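Local coordinates for protein putative branched-chain-amino-acid aminotransferase (Thermotoga maritima MSB8, PDB 3CSW) that probably catalyses the pyridoxal-phosphate-dependent transfer of the amino group between leucine, isoleucine or valine and 2-oxoglutarate, at residues A[83-88]-A[96-101]; A[207-212]-A[217-222]; A[244-249]-A[262-267]. All coordinates share one frame; numbering follows the deposited sequence.

Interaction 1 of 3, residues A[83-88]-A[96-101]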
loop_
_atom_site.group_PDB
_atom_site.type_symbol
_atom_site.label_atom_id
_atom_site.label_comp_id
_atom_site.label_asym_id
_atom_site.label_seq_id
_atom_site.Cartn_x
_atom_site.Cartn_y
_atom_site.Cartn_z
ATOM N N LYS A 83 -33.896 -4.185 -28.538
ATOM C CA LYS A 83 -34.334 -4.495 -29.897
ATOM C C LYS A 83 -33.236 -5.173 -30.706
ATOM O O LYS A 83 -33.495 -6.181 -31.365
ATOM C CB LYS A 83 -34.857 -3.238 -30.610
ATOM C CG LYS A 83 -36.246 -2.799 -30.117
ATOM C CD LYS A 83 -36.798 -1.555 -30.871
ATOM C CE LYS A 83 -38.212 -1.165 -30.357
ATOM N NZ LYS A 83 -39.015 -0.338 -31.314
ATOM N N VAL A 84 -32.013 -4.629 -30.652
ATOM C CA VAL A 84 -30.873 -5.240 -31.350
ATOM C C VAL A 84 -30.514 -6.601 -30.731
ATOM O O VAL A 84 -30.207 -7.556 -31.448
ATOM C CB VAL A 84 -29.613 -4.322 -31.351
ATOM C CG1 VAL A 84 -28.451 -5.008 -32.073
ATOM C CG2 VAL A 84 -29.922 -2.956 -32.010
ATOM N N LEU A 85 -30.545 -6.687 -29.403
ATOM C CA LEU A 85 -30.211 -7.943 -28.716
ATOM C C LEU A 85 -31.136 -9.064 -29.176
ATOM O O LEU A 85 -30.662 -10.149 -29.515
ATOM C CB LEU A 85 -30.318 -7.808 -27.191
ATOM C CG LEU A 85 -29.310 -6.964 -26.414
ATOM C CD1 LEU A 85 -29.691 -6.957 -24.910
ATOM C CD2 LEU A 85 -27.905 -7.492 -26.629
ATOM N N LYS A 86 -32.447 -8.797 -29.175
ATOM C CA LYS A 86 -33.463 -9.803 -29.558
ATOM C C LYS A 86 -33.448 -10.192 -31.047
ATOM O O LYS A 86 -33.572 -11.383 -31.372
ATOM C CB LYS A 86 -34.870 -9.352 -29.133
ATOM C CG LYS A 86 -34.970 -9.106 -27.625
ATOM C CD LYS A 86 -36.350 -9.243 -27.074
ATOM C CE LYS A 86 -37.251 -8.106 -27.463
ATOM N NZ LYS A 86 -38.550 -8.310 -26.765
ATOM N N ALA A 87 -33.306 -9.203 -31.936
ATOM C CA ALA A 87 -33.214 -9.454 -33.380
ATOM C C ALA A 87 -31.988 -10.311 -33.698
ATOM O O ALA A 87 -32.056 -11.192 -34.560
ATOM C CB ALA A 87 -33.152 -8.129 -34.172
ATOM N N GLY A 88 -30.876 -10.052 -32.998
ATOM C CA GLY A 88 -29.639 -10.783 -33.217
ATOM C C GLY A 88 -29.708 -12.218 -32.728
ATOM O O GLY A 88 -29.328 -13.140 -33.458
ATOM N N VAL A 96 -26.894 -17.919 -27.599
ATOM C CA VAL A 96 -25.784 -17.070 -28.007
ATOM C C VAL A 96 -25.077 -16.376 -26.831
ATOM O O VAL A 96 -25.673 -16.115 -25.782
ATOM C CB VAL A 96 -26.219 -15.995 -29.073
ATOM C CG1 VAL A 96 -26.749 -16.669 -30.316
ATOM C CG2 VAL A 96 -27.271 -15.057 -28.537
ATOM N N ARG A 97 -23.776 -16.141 -27.021
ATOM C CA ARG A 97 -22.994 -15.217 -26.213
ATOM C C ARG A 97 -23.061 -13.904 -26.967
ATOM O O ARG A 97 -22.999 -13.900 -28.184
ATOM C CB ARG A 97 -21.538 -15.671 -26.118
ATOM C CG ARG A 97 -20.599 -14.656 -25.445
ATOM C CD ARG A 97 -19.113 -15.075 -25.503
ATOM N NE ARG A 97 -18.799 -16.190 -24.596
ATOM C CZ ARG A 97 -18.880 -17.494 -24.895
ATOM N NH1 ARG A 97 -19.282 -17.918 -26.103
ATOM N NH2 ARG A 97 -18.556 -18.395 -23.961
ATOM N N ILE A 98 -23.191 -12.792 -26.250
ATOM C CA ILE A 98 -23.290 -11.470 -26.876
ATOM C C ILE A 98 -22.318 -10.519 -26.178
ATOM O O ILE A 98 -22.365 -10.398 -24.965
ATOM C CB ILE A 98 -24.726 -10.872 -26.751
ATOM C CG1 ILE A 98 -25.814 -11.878 -27.199
ATOM C CG2 ILE A 98 -24.816 -9.588 -27.550
ATOM C CD1 ILE A 98 -27.227 -11.526 -26.737
ATOM N N LYS A 99 -21.441 -9.867 -26.943
ATOM C CA LYS A 99 -20.524 -8.847 -26.425
ATOM C C LYS A 99 -20.994 -7.513 -26.967
ATOM O O LYS A 99 -21.317 -7.424 -28.145
ATOM C CB LYS A 99 -19.085 -9.080 -26.888
ATOM C CG LYS A 99 -18.484 -10.415 -26.496
ATOM C CD LYS A 99 -17.223 -10.730 -27.331
ATOM C CE LYS A 99 -17.110 -12.245 -27.667
ATOM N NZ LYS A 99 -16.293 -12.507 -28.896
ATOM N N VAL A 100 -21.045 -6.493 -26.106
ATOM C CA VAL A 100 -21.453 -5.143 -26.498
ATOM C C VAL A 100 -20.328 -4.159 -26.165
ATOM O O VAL A 100 -19.916 -4.057 -25.010
ATOM C CB VAL A 100 -22.763 -4.693 -25.801
ATOM C CG1 VAL A 100 -23.231 -3.347 -26.401
ATOM C CG2 VAL A 100 -23.841 -5.766 -25.963
ATOM N N TYR A 101 -19.829 -3.457 -27.184
ATOM C CA TYR A 101 -18.743 -2.510 -27.016
ATOM C C TYR A 101 -19.221 -1.099 -27.249
ATOM O O TYR A 101 -19.895 -0.834 -28.242
ATOM C CB TYR A 101 -17.628 -2.798 -28.009
ATOM C CG TYR A 101 -16.976 -4.164 -27.886
ATOM C CD1 TYR A 101 -15.997 -4.411 -26.944
ATOM C CD2 TYR A 101 -17.298 -5.190 -28.770
ATOM C CE1 TYR A 101 -15.377 -5.660 -26.863
ATOM C CE2 TYR A 101 -16.699 -6.433 -28.692
ATOM C CZ TYR A 101 -15.737 -6.661 -27.744
ATOM O OH TYR A 101 -15.147 -7.890 -27.688
#
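Leu85 and Ile98 carry this buried contact, in which a helix rests on a sheet through a few methyl groups. One branch of the leucine does all the touching: CD2 of Leu85 meets CG2 of Ile98 at 3.8 Å and, from the same methyl, CD1 of Ile98 at 4.1 Å, so that it sits against both arms of the isoleucine while the two side chains cross at a slant. A looser approach, 4.5 Å from CD2 of Leu85 to CG2 of Val100, extends the patch two residues along the strand. No hydrogen bond crosses the interface; it is wholly apolar.

The torsions explain how these groups meet. The CB of Leu85 does not itself face the strand, but CG lies anti to the carbonyl carbon (chi1 -70°) and CD1 runs on anti to CA (chi2 178°), which leaves the second branch, CD2, turned to the strand. The CB atoms of Ile98 and Val100 point at the helix, in alternation with Arg97 and Lys99; Lys99 instead forms a salt bridge with Glu35 of the second subunit.

Farther out, Leu46 packs on both Leu85 and Val100, while Phe113 touches Ile98 and Phe111 reaches Val84 and Val100. Helix 78-89 thus lies on one face of the antiparallel sheet, where strand 96-102 runs between strands 42-49 and 109-115.

Interaction 2 of 3, residues A[207-212]-A[217-222]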
loop_
_atom_site.group_PDB
_atom_site.type_symbol
_atom_site.label_atom_id
_atom_site.label_comp_id
_atom_site.label_asym_id
_atom_site.label_seq_id
_atom_site.Cartn_x
_atom_site.Cartn_y
_atom_site.Cartn_z
ATOM N N ASN A 207 -27.174 -12.778 -8.403
ATOM C CA ASN A 207 -28.209 -13.811 -8.481
ATOM C C ASN A 207 -27.966 -14.999 -7.574
ATOM O O ASN A 207 -28.918 -15.535 -6.985
ATOM C CB ASN A 207 -28.390 -14.291 -9.921
ATOM C CG ASN A 207 -29.304 -13.378 -10.724
ATOM O OD1 ASN A 207 -30.489 -13.238 -10.414
ATOM N ND2 ASN A 207 -28.772 -12.789 -11.774
ATOM N N VAL A 208 -26.697 -15.406 -7.454
ATOM C CA VAL A 208 -26.320 -16.525 -6.587
ATOM C C VAL A 208 -26.528 -16.161 -5.115
ATOM O O VAL A 208 -26.983 -16.997 -4.355
ATOM C CB VAL A 208 -24.871 -17.000 -6.869
ATOM C CG1 VAL A 208 -24.370 -17.991 -5.801
ATOM C CG2 VAL A 208 -24.805 -17.619 -8.290
ATOM N N ILE A 209 -26.219 -14.921 -4.729
ATOM C CA ILE A 209 -26.451 -14.441 -3.350
ATOM C C ILE A 209 -27.947 -14.507 -3.006
ATOM O O ILE A 209 -28.346 -15.011 -1.927
ATOM C CB ILE A 209 -25.864 -13.009 -3.126
ATOM C CG1 ILE A 209 -24.334 -13.067 -3.154
ATOM C CG2 ILE A 209 -26.327 -12.399 -1.779
ATOM C CD1 ILE A 209 -23.639 -11.720 -3.234
ATOM N N LYS A 210 -28.782 -14.045 -3.940
ATOM C CA LYS A 210 -30.235 -14.120 -3.776
ATOM C C LYS A 210 -30.744 -15.555 -3.745
ATOM O O LYS A 210 -31.654 -15.879 -2.981
ATOM C CB LYS A 210 -30.945 -13.330 -4.880
ATOM C CG LYS A 210 -30.624 -11.862 -4.822
ATOM C CD LYS A 210 -31.468 -11.046 -5.777
ATOM C CE LYS A 210 -30.820 -9.668 -6.003
ATOM N NZ LYS A 210 -31.807 -8.578 -6.205
ATOM N N LEU A 211 -30.192 -16.405 -4.596
ATOM C CA LEU A 211 -30.555 -17.822 -4.596
ATOM C C LEU A 211 -30.162 -18.466 -3.277
ATOM O O LEU A 211 -30.937 -19.243 -2.703
ATOM C CB LEU A 211 -29.886 -18.568 -5.752
ATOM C CG LEU A 211 -30.036 -20.088 -5.808
ATOM C CD1 LEU A 211 -31.489 -20.494 -5.970
ATOM C CD2 LEU A 211 -29.194 -20.636 -6.936
ATOM N N ALA A 212 -28.960 -18.180 -2.789
ATOM C CA ALA A 212 -28.514 -18.775 -1.515
ATOM C C ALA A 212 -29.499 -18.410 -0.398
ATOM O O ALA A 212 -29.929 -19.274 0.371
ATOM C CB ALA A 212 -27.089 -18.355 -1.168
ATOM N N ILE A 217 -29.494 -20.670 2.908
ATOM C CA ILE A 217 -28.046 -20.832 3.081
ATOM C C ILE A 217 -27.525 -19.491 3.628
ATOM O O ILE A 217 -27.790 -18.452 3.041
ATOM C CB ILE A 217 -27.350 -21.172 1.737
ATOM C CG1 ILE A 217 -27.915 -22.495 1.178
ATOM C CG2 ILE A 217 -25.815 -21.239 1.906
ATOM C CD1 ILE A 217 -27.528 -22.797 -0.286
ATOM N N PRO A 218 -26.813 -19.495 4.764
ATOM C CA PRO A 218 -26.214 -18.240 5.250
ATOM C C PRO A 218 -25.158 -17.689 4.280
ATOM O O PRO A 218 -24.332 -18.462 3.760
ATOM C CB PRO A 218 -25.535 -18.642 6.566
ATOM C CG PRO A 218 -26.001 -20.024 6.881
ATOM C CD PRO A 218 -26.486 -20.645 5.625
ATOM N N VAL A 219 -25.196 -16.371 4.053
ATOM C CA VAL A 219 -24.306 -15.690 3.144
ATOM C C VAL A 219 -23.576 -14.538 3.851
ATOM O O VAL A 219 -24.204 -13.755 4.547
ATOM C CB VAL A 219 -25.057 -15.094 1.933
ATOM C CG1 VAL A 219 -24.055 -14.461 0.976
ATOM C CG2 VAL A 219 -25.874 -16.138 1.232
ATOM N N GLU A 220 -22.254 -14.469 3.675
ATOM C CA GLU A 220 -21.413 -13.387 4.187
ATOM C C GLU A 220 -20.653 -12.747 3.024
ATOM O O GLU A 220 -19.882 -13.438 2.346
ATOM C CB GLU A 220 -20.358 -13.922 5.165
ATOM C CG GLU A 220 -20.930 -14.656 6.359
ATOM C CD GLU A 220 -19.873 -15.199 7.336
ATOM O OE1 GLU A 220 -18.670 -14.816 7.240
ATOM O OE2 GLU A 220 -20.270 -16.017 8.205
ATOM N N GLU A 221 -20.893 -11.455 2.801
ATOM C CA GLU A 221 -20.132 -10.633 1.892
ATOM C C GLU A 221 -19.173 -9.856 2.772
ATOM O O GLU A 221 -19.591 -8.992 3.526
ATOM C CB GLU A 221 -21.015 -9.673 1.082
ATOM C CG GLU A 221 -22.069 -10.357 0.224
ATOM C CD GLU A 221 -22.965 -9.365 -0.511
ATOM O OE1 GLU A 221 -22.445 -8.542 -1.318
ATOM O OE2 GLU A 221 -24.196 -9.426 -0.301
ATOM N N ARG A 222 -17.890 -10.185 2.690
ATOM C CA ARG A 222 -16.878 -9.556 3.553
ATOM C C ARG A 222 -15.498 -9.627 2.912
ATOM O O ARG A 222 -15.334 -10.157 1.831
ATOM C CB ARG A 222 -16.852 -10.244 4.918
ATOM C CG ARG A 222 -16.653 -11.746 4.849
ATOM C CD ARG A 222 -16.302 -12.275 6.216
ATOM N NE ARG A 222 -16.092 -13.723 6.252
ATOM C CZ ARG A 222 -14.924 -14.335 6.059
ATOM N NH1 ARG A 222 -13.819 -13.664 5.739
ATOM N NH2 ARG A 222 -14.875 -15.643 6.155
#
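Ile209, Ala212 and Val219 join the last two elements of a beta-alpha-beta unit, in which helix 203-214 connects the parallel strands 189-193 and 219-222. The short segments run at 145° to each other, their axes 9.6 Å apart, as the chain doubles back from helix to strand.

The apolar contacts form a row. CB of Ala212 presses on CG2 of Val219 at 3.5 Å, tighter than an ordinary carbon contact, and also lies beside CB of Ile217. The other branch of the valine, CG1 of Val219, held anti to its own N (chi1 -177°), meets CG2 of Ile209 at 4.1 Å, the two side chains crossing at about a right angle.

Where the strand nears solvent, aliphatic and polar atoms mix: CD1 of Ile209 sits over the flat face of the Glu221 carboxylate, 3.7 Å from CD of Glu221, while OE1 of that group is paired with Arg205. Shortening Ile209 to an alanine would probably open a gap beside Val219 and leave the carboxylate face of Glu221 without its apolar cover.

Two polar links complete the account. Within the strand, NE of Arg222 donates to OE1 of Glu220 in the guanidinium plane, forming a salt bridge, and NH2 of Arg222 pairs with Glu228. Across the turn, N of Ile217 donates to O of Ala212 at 2.9 Å, the donor tilted 35° from the carbonyl plane.

Interaction 3 of 3, residues A[244-249]-A[262-267]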
loop_
_atom_site.group_PDB
_atom_site.type_symbol
_atom_site.label_atom_id
_atom_site.label_comp_id
_atom_site.label_asym_id
_atom_site.label_seq_id
_atom_site.Cartn_x
_atom_site.Cartn_y
_atom_site.Cartn_z
ATOM N N VAL A 244 -22.841 -21.151 -12.372
ATOM C CA VAL A 244 -22.005 -21.631 -11.250
ATOM C C VAL A 244 -20.997 -22.664 -11.750
ATOM O O VAL A 244 -21.377 -23.628 -12.387
ATOM C CB VAL A 244 -22.853 -22.231 -10.105
ATOM C CG1 VAL A 244 -21.958 -22.909 -9.043
ATOM C CG2 VAL A 244 -23.739 -21.172 -9.484
ATOM N N VAL A 245 -19.713 -22.438 -11.469
ATOM C CA VAL A 245 -18.636 -23.294 -11.923
ATOM C C VAL A 245 -17.878 -23.827 -10.703
ATOM O O VAL A 245 -17.166 -23.079 -10.029
ATOM C CB VAL A 245 -17.689 -22.543 -12.915
ATOM C CG1 VAL A 245 -16.573 -23.458 -13.425
ATOM C CG2 VAL A 245 -18.498 -21.985 -14.117
ATOM N N PRO A 246 -18.025 -25.129 -10.405
ATOM C CA PRO A 246 -17.346 -25.693 -9.245
ATOM C C PRO A 246 -15.845 -25.759 -9.446
ATOM O O PRO A 246 -15.395 -26.039 -10.561
ATOM C CB PRO A 246 -17.914 -27.123 -9.144
ATOM C CG PRO A 246 -18.952 -27.227 -10.127
ATOM C CD PRO A 246 -18.798 -26.148 -11.127
ATOM N N VAL A 247 -15.090 -25.497 -8.379
ATOM C CA VAL A 247 -13.632 -25.560 -8.431
ATOM C C VAL A 247 -13.189 -26.811 -7.699
ATOM O O VAL A 247 -13.407 -26.947 -6.486
ATOM C CB VAL A 247 -12.937 -24.308 -7.812
ATOM C CG1 VAL A 247 -11.407 -24.517 -7.726
ATOM C CG2 VAL A 247 -13.290 -22.998 -8.608
ATOM N N ARG A 248 -12.578 -27.744 -8.424
ATOM C CA ARG A 248 -12.062 -28.952 -7.764
ATOM C C ARG A 248 -10.631 -28.829 -7.207
ATOM O O ARG A 248 -10.255 -29.578 -6.296
ATOM C CB ARG A 248 -12.185 -30.164 -8.671
ATOM C CG ARG A 248 -11.211 -30.267 -9.741
ATOM C CD ARG A 248 -11.264 -31.681 -10.394
ATOM N NE ARG A 248 -10.739 -31.512 -11.739
ATOM C CZ ARG A 248 -9.448 -31.330 -12.031
ATOM N NH1 ARG A 248 -8.511 -31.362 -11.076
ATOM N NH2 ARG A 248 -9.083 -31.122 -13.298
ATOM N N ARG A 249 -9.862 -27.865 -7.732
ATOM C CA ARG A 249 -8.474 -27.670 -7.329
ATOM C C ARG A 249 -8.015 -26.193 -7.479
ATOM O O ARG A 249 -8.269 -25.568 -8.502
ATOM C CB ARG A 249 -7.627 -28.584 -8.198
ATOM C CG ARG A 249 -6.218 -28.802 -7.777
ATOM C CD ARG A 249 -5.708 -30.024 -8.531
ATOM N NE ARG A 249 -4.440 -30.533 -8.027
ATOM C CZ ARG A 249 -3.250 -30.288 -8.579
ATOM N NH1 ARG A 249 -3.146 -29.519 -9.667
ATOM N NH2 ARG A 249 -2.146 -30.814 -8.036
ATOM N N PRO A 262 -21.733 -30.190 -1.543
ATOM C CA PRO A 262 -23.199 -30.097 -1.453
ATOM C C PRO A 262 -23.826 -28.714 -1.604
ATOM O O PRO A 262 -24.919 -28.602 -2.168
ATOM C CB PRO A 262 -23.508 -30.687 -0.068
ATOM C CG PRO A 262 -22.227 -30.580 0.700
ATOM C CD PRO A 262 -21.114 -30.639 -0.282
ATOM N N VAL A 263 -23.189 -27.673 -1.075
ATOM C CA VAL A 263 -23.736 -26.322 -1.210
ATOM C C VAL A 263 -23.622 -25.893 -2.675
ATOM O O VAL A 263 -24.577 -25.343 -3.228
ATOM C CB VAL A 263 -23.054 -25.301 -0.236
ATOM C CG1 VAL A 263 -23.509 -23.872 -0.513
ATOM C CG2 VAL A 263 -23.332 -25.683 1.213
ATOM N N THR A 264 -22.469 -26.170 -3.301
ATOM C CA THR A 264 -22.220 -25.830 -4.711
ATOM C C THR A 264 -23.204 -26.540 -5.620
ATOM O O THR A 264 -23.724 -25.943 -6.582
ATOM C CB THR A 264 -20.816 -26.252 -5.178
ATOM O OG1 THR A 264 -19.823 -25.715 -4.292
ATOM C CG2 THR A 264 -20.531 -25.807 -6.635
ATOM N N ALA A 265 -23.442 -27.818 -5.312
ATOM C CA ALA A 265 -24.341 -28.680 -6.072
ATOM C C ALA A 265 -25.796 -28.194 -6.018
ATOM O O ALA A 265 -26.461 -28.185 -7.037
ATOM C CB ALA A 265 -24.223 -30.155 -5.576
ATOM N N THR A 266 -26.289 -27.789 -4.852
ATOM C CA THR A 266 -27.636 -27.252 -4.749
ATOM C C THR A 266 -27.775 -25.948 -5.510
ATOM O O THR A 266 -28.785 -25.714 -6.185
ATOM C CB THR A 266 -28.027 -26.935 -3.315
ATOM O OG1 THR A 266 -27.574 -27.979 -2.463
ATOM C CG2 THR A 266 -29.549 -26.827 -3.199
ATOM N N LEU A 267 -26.778 -25.080 -5.373
ATOM C CA LEU A 267 -26.818 -23.783 -6.038
ATOM C C LEU A 267 -26.808 -23.967 -7.555
ATOM O O LEU A 267 -27.589 -23.308 -8.255
ATOM C CB LEU A 267 -25.680 -22.854 -5.569
ATOM C CG LEU A 267 -25.766 -22.393 -4.104
ATOM C CD1 LEU A 267 -24.442 -21.800 -3.606
ATOM C CD2 LEU A 267 -26.930 -21.410 -3.865
#
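Thr264 meets Val244 and Pro246 where the first turns of helix 262-276 pack on strand 243-247, an outermost strand, within this chain, of a mixed five-stranded sheet. The contact illustrates how a threonine can divide its two branches between a hydrophobic interface and a polar partner.

The helix opens at Pro262, whose contribution is made through its carbonyl rather than its ring, as becomes clear one turn on. At Val263 the backbone N donates to OE2 of Glu234, on the neighbouring strand 234-239. The same carboxylate serves the next residue: its other oxygen, OE1, is hydrogen-bonded to OG1 of Thr264, so that Glu234 grips the start of the helix at two points.

Thr264 makes the close contacts with strand 243-247. Its chi1 of -53° sets CG2 anti to the backbone N and OG1 beside it, separating the methyl from the hydroxyl held by Glu234. CG2 of Thr264 approaches CB of Pro246 at 3.9 Å and CG1 of Val244 at 4.0 Å, one methyl resting against two residues of the strand. CG of Pro246 follows at 4.1 Å from that same CG2 of Thr264, so the methyl sits by the CB-CG side of the proline ring. Val244 and Pro246 turn their CB atoms to the helix, whereas Val245 between them turns away, the alternation expected of a strand. Phe236 packs on both Thr264 and Val244.

Thr266 then closes back on the opening turn: O of Pro262 accepts both the backbone N of Thr266 at 3.1 Å and its hydroxyl OG1 at 2.7 Å. Leu267 flanks the contact, just before Met268, which packs on both Val244 and Pro246; CB of Leu267 stays 4.7 Å from CG2 of Val244.

Interactions 2 and 3 are neighbours, their centres 14 Å apart, and both pack helices on the same mixed sheet, where strands 219-222 and 243-247 are the outermost within the chain. They touch directly: CD2 of Leu267 lies 3.9 Å from CD1 of Ile217, and CG2 of Val208 lies 3.9 Å from CG2 of Val244. Interaction 1 belongs to a separate antiparallel sheet, its centre 29 Å from each of the others. Bound pyridoxal phosphate lies at a similar remove from all three, about 12, 11 and 10 Å from the side chains of Ile98, Ile209 and Val244. None of the three touches the cofactor; they pack helices on sheets around it.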